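Local coordinates for sugar ABC transporter, sugar-binding protein (Streptococcus pneumoniae, PDB 2HEU) that probably captures sugars outside the cell and hands them to an ABC transporter, as the solute-binding component of the uptake system, here in its ligand-free form, at residues Gly179-Gln182 and Leu183-Thr187; Ser344-Ala347 and Gly348-Glu351. All coordinates share one frame; numbering follows the deposited sequence.

Contact 1 of 2, residues Gly179-Gln182 and Leu183-Thr187; sequences GYNQ and LAFAT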
loop_
_atom_site.group_PDB
_atom_site.type_symbol
_atom_site.label_atom_id
_atom_site.label_comp_id
_atom_site.label_asym_id
_atom_site.label_seq_id
_atom_site.Cartn_x
_atom_site.Cartn_y
_atom_site.Cartn_z
ATOM N N GLY A 179 -7.644 4.536 0.370
ATOM C CA GLY A 179 -6.993 4.569 1.638
ATOM C C GLY A 179 -7.613 5.509 2.627
ATOM O O GLY A 179 -7.653 5.258 3.830
ATOM N N TYR A 180 -8.147 6.649 2.154
ATOM C CA TYR A 180 -8.746 7.655 3.017
ATOM C C TYR A 180 -9.941 7.044 3.767
ATOM O O TYR A 180 -10.046 7.165 4.985
ATOM C CB TYR A 180 -9.136 8.870 2.211
ATOM C CG TYR A 180 -9.595 10.027 3.061
ATOM C CD1 TYR A 180 -8.755 11.047 3.435
ATOM C CD2 TYR A 180 -10.900 10.102 3.523
ATOM C CE1 TYR A 180 -9.172 12.075 4.261
ATOM C CE2 TYR A 180 -11.345 11.109 4.346
ATOM C CZ TYR A 180 -10.482 12.094 4.715
ATOM O OH TYR A 180 -10.842 13.125 5.549
ATOM N N ASN A 181 -10.849 6.441 3.027
ATOM C CA ASN A 181 -12.056 5.908 3.666
ATOM C C ASN A 181 -11.748 4.654 4.462
ATOM O O ASN A 181 -12.365 4.403 5.507
ATOM C CB ASN A 181 -13.160 5.725 2.649
ATOM C CG ASN A 181 -14.554 5.626 3.301
ATOM O OD1 ASN A 181 -14.708 6.040 4.473
ATOM N ND2 ASN A 181 -15.511 5.149 2.547
ATOM N N GLN A 182 -10.807 3.831 4.011
ATOM C CA GLN A 182 -10.420 2.694 4.874
ATOM C C GLN A 182 -9.913 3.198 6.205
ATOM O O GLN A 182 -10.226 2.600 7.246
ATOM C CB GLN A 182 -9.393 1.807 4.174
ATOM C CG GLN A 182 -9.971 1.084 2.992
ATOM C CD GLN A 182 -9.096 -0.038 2.489
ATOM O OE1 GLN A 182 -8.218 -0.532 3.202
ATOM N NE2 GLN A 182 -9.348 -0.459 1.277
ATOM N N LEU A 183 -9.143 4.263 6.219
ATOM C CA LEU A 183 -8.591 4.841 7.462
ATOM C C LEU A 183 -9.681 5.567 8.274
ATOM O O LEU A 183 -9.602 5.583 9.507
ATOM C CB LEU A 183 -7.407 5.702 7.179
ATOM C CG LEU A 183 -6.172 4.913 6.747
ATOM C CD1 LEU A 183 -5.109 5.827 6.136
ATOM C CD2 LEU A 183 -5.613 4.143 7.888
ATOM N N ALA A 184 -10.677 6.139 7.605
ATOM C CA ALA A 184 -11.845 6.655 8.325
ATOM C C ALA A 184 -12.479 5.542 9.124
ATOM O O ALA A 184 -12.728 5.660 10.340
ATOM C CB ALA A 184 -12.824 7.260 7.318
ATOM N N PHE A 185 -12.761 4.387 8.482
ATOM C CA PHE A 185 -13.352 3.284 9.215
ATOM C C PHE A 185 -12.398 2.728 10.235
ATOM O O PHE A 185 -12.840 2.340 11.347
ATOM C CB PHE A 185 -13.825 2.175 8.280
ATOM C CG PHE A 185 -15.128 2.472 7.599
ATOM C CD1 PHE A 185 -15.228 2.694 6.238
ATOM C CD2 PHE A 185 -16.310 2.496 8.338
ATOM C CE1 PHE A 185 -16.447 2.968 5.627
ATOM C CE2 PHE A 185 -17.525 2.774 7.764
ATOM C CZ PHE A 185 -17.601 2.997 6.389
ATOM N N ALA A 186 -11.095 2.587 9.939
ATOM C CA ALA A 186 -10.178 2.003 10.922
ATOM C C ALA A 186 -10.055 2.867 12.144
ATOM O O ALA A 186 -10.093 2.378 13.263
ATOM C CB ALA A 186 -8.818 1.765 10.227
ATOM N N THR A 187 -9.906 4.175 11.951
ATOM C CA THR A 187 -9.829 5.066 13.141
ATOM C C THR A 187 -11.142 5.075 13.884
ATOM O O THR A 187 -11.176 5.194 15.110
ATOM C CB THR A 187 -9.330 6.472 12.783
ATOM O OG1 THR A 187 -10.229 7.134 11.896
ATOM C CG2 THR A 187 -7.901 6.488 12.258
#

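Contact 2 of 2, residues Ser344-Ala347 and Gly348-Glu351; sequences SPLA and GMTE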
loop_
_atom_site.group_PDB
_atom_site.type_symbol
_atom_site.label_atom_id
_atom_site.label_comp_id
_atom_site.label_asym_id
_atom_site.label_seq_id
_atom_site.Cartn_x
_atom_site.Cartn_y
_atom_site.Cartn_z
ATOM N N SER A 344 12.616 13.522 5.236
ATOM C CA SER A 344 12.257 13.095 3.943
ATOM C C SER A 344 10.737 13.123 3.744
ATOM O O SER A 344 10.002 12.999 4.714
ATOM C CB SER A 344 12.681 11.691 3.871
ATOM O OG SER A 344 11.928 10.890 4.807
ATOM N N PRO A 345 10.254 13.211 2.502
ATOM C CA PRO A 345 8.832 13.427 2.290
ATOM C C PRO A 345 7.930 12.380 2.906
ATOM O O PRO A 345 6.846 12.781 3.392
ATOM C CB PRO A 345 8.731 13.564 0.784
ATOM C CG PRO A 345 10.045 14.102 0.379
ATOM C CD PRO A 345 11.021 13.371 1.265
ATOM N N LEU A 346 8.301 11.125 2.894
ATOM C CA LEU A 346 7.450 10.081 3.389
ATOM C C LEU A 346 7.614 9.868 4.903
ATOM O O LEU A 346 6.994 8.930 5.443
ATOM C CB LEU A 346 7.694 8.786 2.656
ATOM C CG LEU A 346 7.345 8.744 1.145
ATOM C CD1 LEU A 346 7.645 7.312 0.610
ATOM C CD2 LEU A 346 5.880 9.214 0.917
ATOM N N ALA A 347 8.397 10.677 5.601
ATOM C CA ALA A 347 8.653 10.406 7.017
ATOM C C ALA A 347 7.379 10.323 7.847
ATOM O O ALA A 347 7.221 9.403 8.625
ATOM C CB ALA A 347 9.555 11.466 7.570
ATOM N N GLY A 348 6.472 11.256 7.685
ATOM C CA GLY A 348 5.250 11.246 8.523
ATOM C C GLY A 348 4.376 10.057 8.228
ATOM O O GLY A 348 3.870 9.374 9.115
ATOM N N MET A 349 4.202 9.758 6.935
ATOM C CA MET A 349 3.342 8.657 6.556
ATOM C C MET A 349 3.866 7.318 7.044
ATOM O O MET A 349 3.100 6.415 7.250
ATOM C CB MET A 349 3.291 8.619 5.002
ATOM C CG MET A 349 2.198 7.701 4.467
ATOM S SD MET A 349 2.192 7.520 2.707
ATOM C CE MET A 349 1.770 9.093 2.130
ATOM N N THR A 350 5.192 7.196 7.116
ATOM C CA THR A 350 5.833 5.899 7.388
ATOM C C THR A 350 6.449 5.820 8.765
ATOM O O THR A 350 7.106 4.829 9.057
ATOM C CB THR A 350 6.907 5.570 6.304
ATOM O OG1 THR A 350 7.982 6.572 6.446
ATOM C CG2 THR A 350 6.323 5.556 4.929
ATOM N N GLU A 351 6.199 6.784 9.662
ATOM C CA GLU A 351 6.809 6.808 10.985
ATOM C C GLU A 351 6.543 5.542 11.764
ATOM O O GLU A 351 7.406 5.127 12.557
ATOM C CB GLU A 351 6.273 8.065 11.704
ATOM C CG GLU A 351 6.878 8.181 13.079
ATOM C CD GLU A 351 6.470 9.365 13.837
ATOM O OE1 GLU A 351 5.667 10.196 13.405
ATOM O OE2 GLU A 351 6.998 9.570 14.987
HETATM O O HOH W 1 6.783 14.037 6.552
#

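Contact 1 of 2, residues Gly179-Gln182 and Leu183-Thr187
L183 N donates to G179 O at 3.0 Å and opens a run of four consecutive i to i+4 bonds, the signature of a regular alpha helix, inside helix 178-189. The next bonds run from A184 N to Y180 O and from F185 N to N181 O; the latter is the straightest, with an N-H...O angle of 170°. A186 N to Q182 O completes the set at 2.8 Å.

Side chains lie along this run. The L183 CG branch point sits 3.3 Å from G179 O, beside the carbonyl that its own amide grips. The F185 ring approaches N181: CD1 comes within 3.4 Å of N181 O. The CA-CB bond of N181 points away from the following turn, but chi1 of -161° brings the amide end back beside F185, its plane turned 35° from the ring.

Polar ends find their partners beyond the run. Y180 OH is hydrogen-bonded to V220 O, while the Q182 amide is held at both ends, OE1 accepting from L362 N and NE2 pairing with Q363 OE1. T187 OG1 donates to L183 O at 2.9 Å, giving that carbonyl a second donor besides T187 N, and accepts from W149 NE1.

Y180 and L183 lie on Y129 of strand 129-134, and F185 on A195, Y198 and L199 of helix 192-199, packing the helix within the solute-binding fold. The touching residues are all buried, and the chemistry implies a helix in which the carbonyls of G179-L183 are each paired with an amide one turn on, while longer polar side chains tie it to neighbouring elements.

Contact 2 of 2, residues Ser344-Ala347 and Gly348-Glu351
L346 O receives both the amide and the hydroxyl of T350, where a type I beta turn from S344 to A347 leads into the short, weakly bonded helix 347-350. The turn is closed by A347 N to S344 O at 3.0 Å. T350 N reaches L346 O at 3.0 Å, nearly along the C=O axis (166°), and has a weak second bond to A347 O.

The threonine rotamer explains the other bond. With chi1 at 66°, OG1 stands between the backbone N and the carbonyl carbon, which places it within bonding distance of the carbonyl four residues back; it donates to L346 O at 2.7 Å from above the carbonyl plane. The same torsion sets CG2 beside the backbone N, 4.2 Å from L346 CB.

M349 starts extended, CG anti to the backbone N, then bends at chi3 (-66°), and its CE meets L346 CD2 at 4.3 Å. Both side chains also rest on Y132 of strand 129-134 and on S258, which joins this surface turn to the sheet beneath. T275 OG1 ties the backbone further, bonding both P345 O and M349 N. A water accepts from G348 N at 3.0 Å and donates only weakly to P345 O.

Contacts 1 and 2 do not touch: their centres lie 18 Å apart and their nearest atoms about 8 Å, with contact 1 closing in the chain before contact 2 opens. Both rest on strand 129-134, since Y129 meets Y180 and L183 of contact 1 while Y132 meets L346 and M349 of contact 2. The touching residues of contact 1 are all buried, its centre 13 Å from the chain centre, whereas contact 2 lies at the surface despite a similar distance of 14 Å. The sodium ion is bound by K103 and E335, which belong to neither segment pair. The structure holds no sugar, so it does not itself show how either contact lies to the binding site.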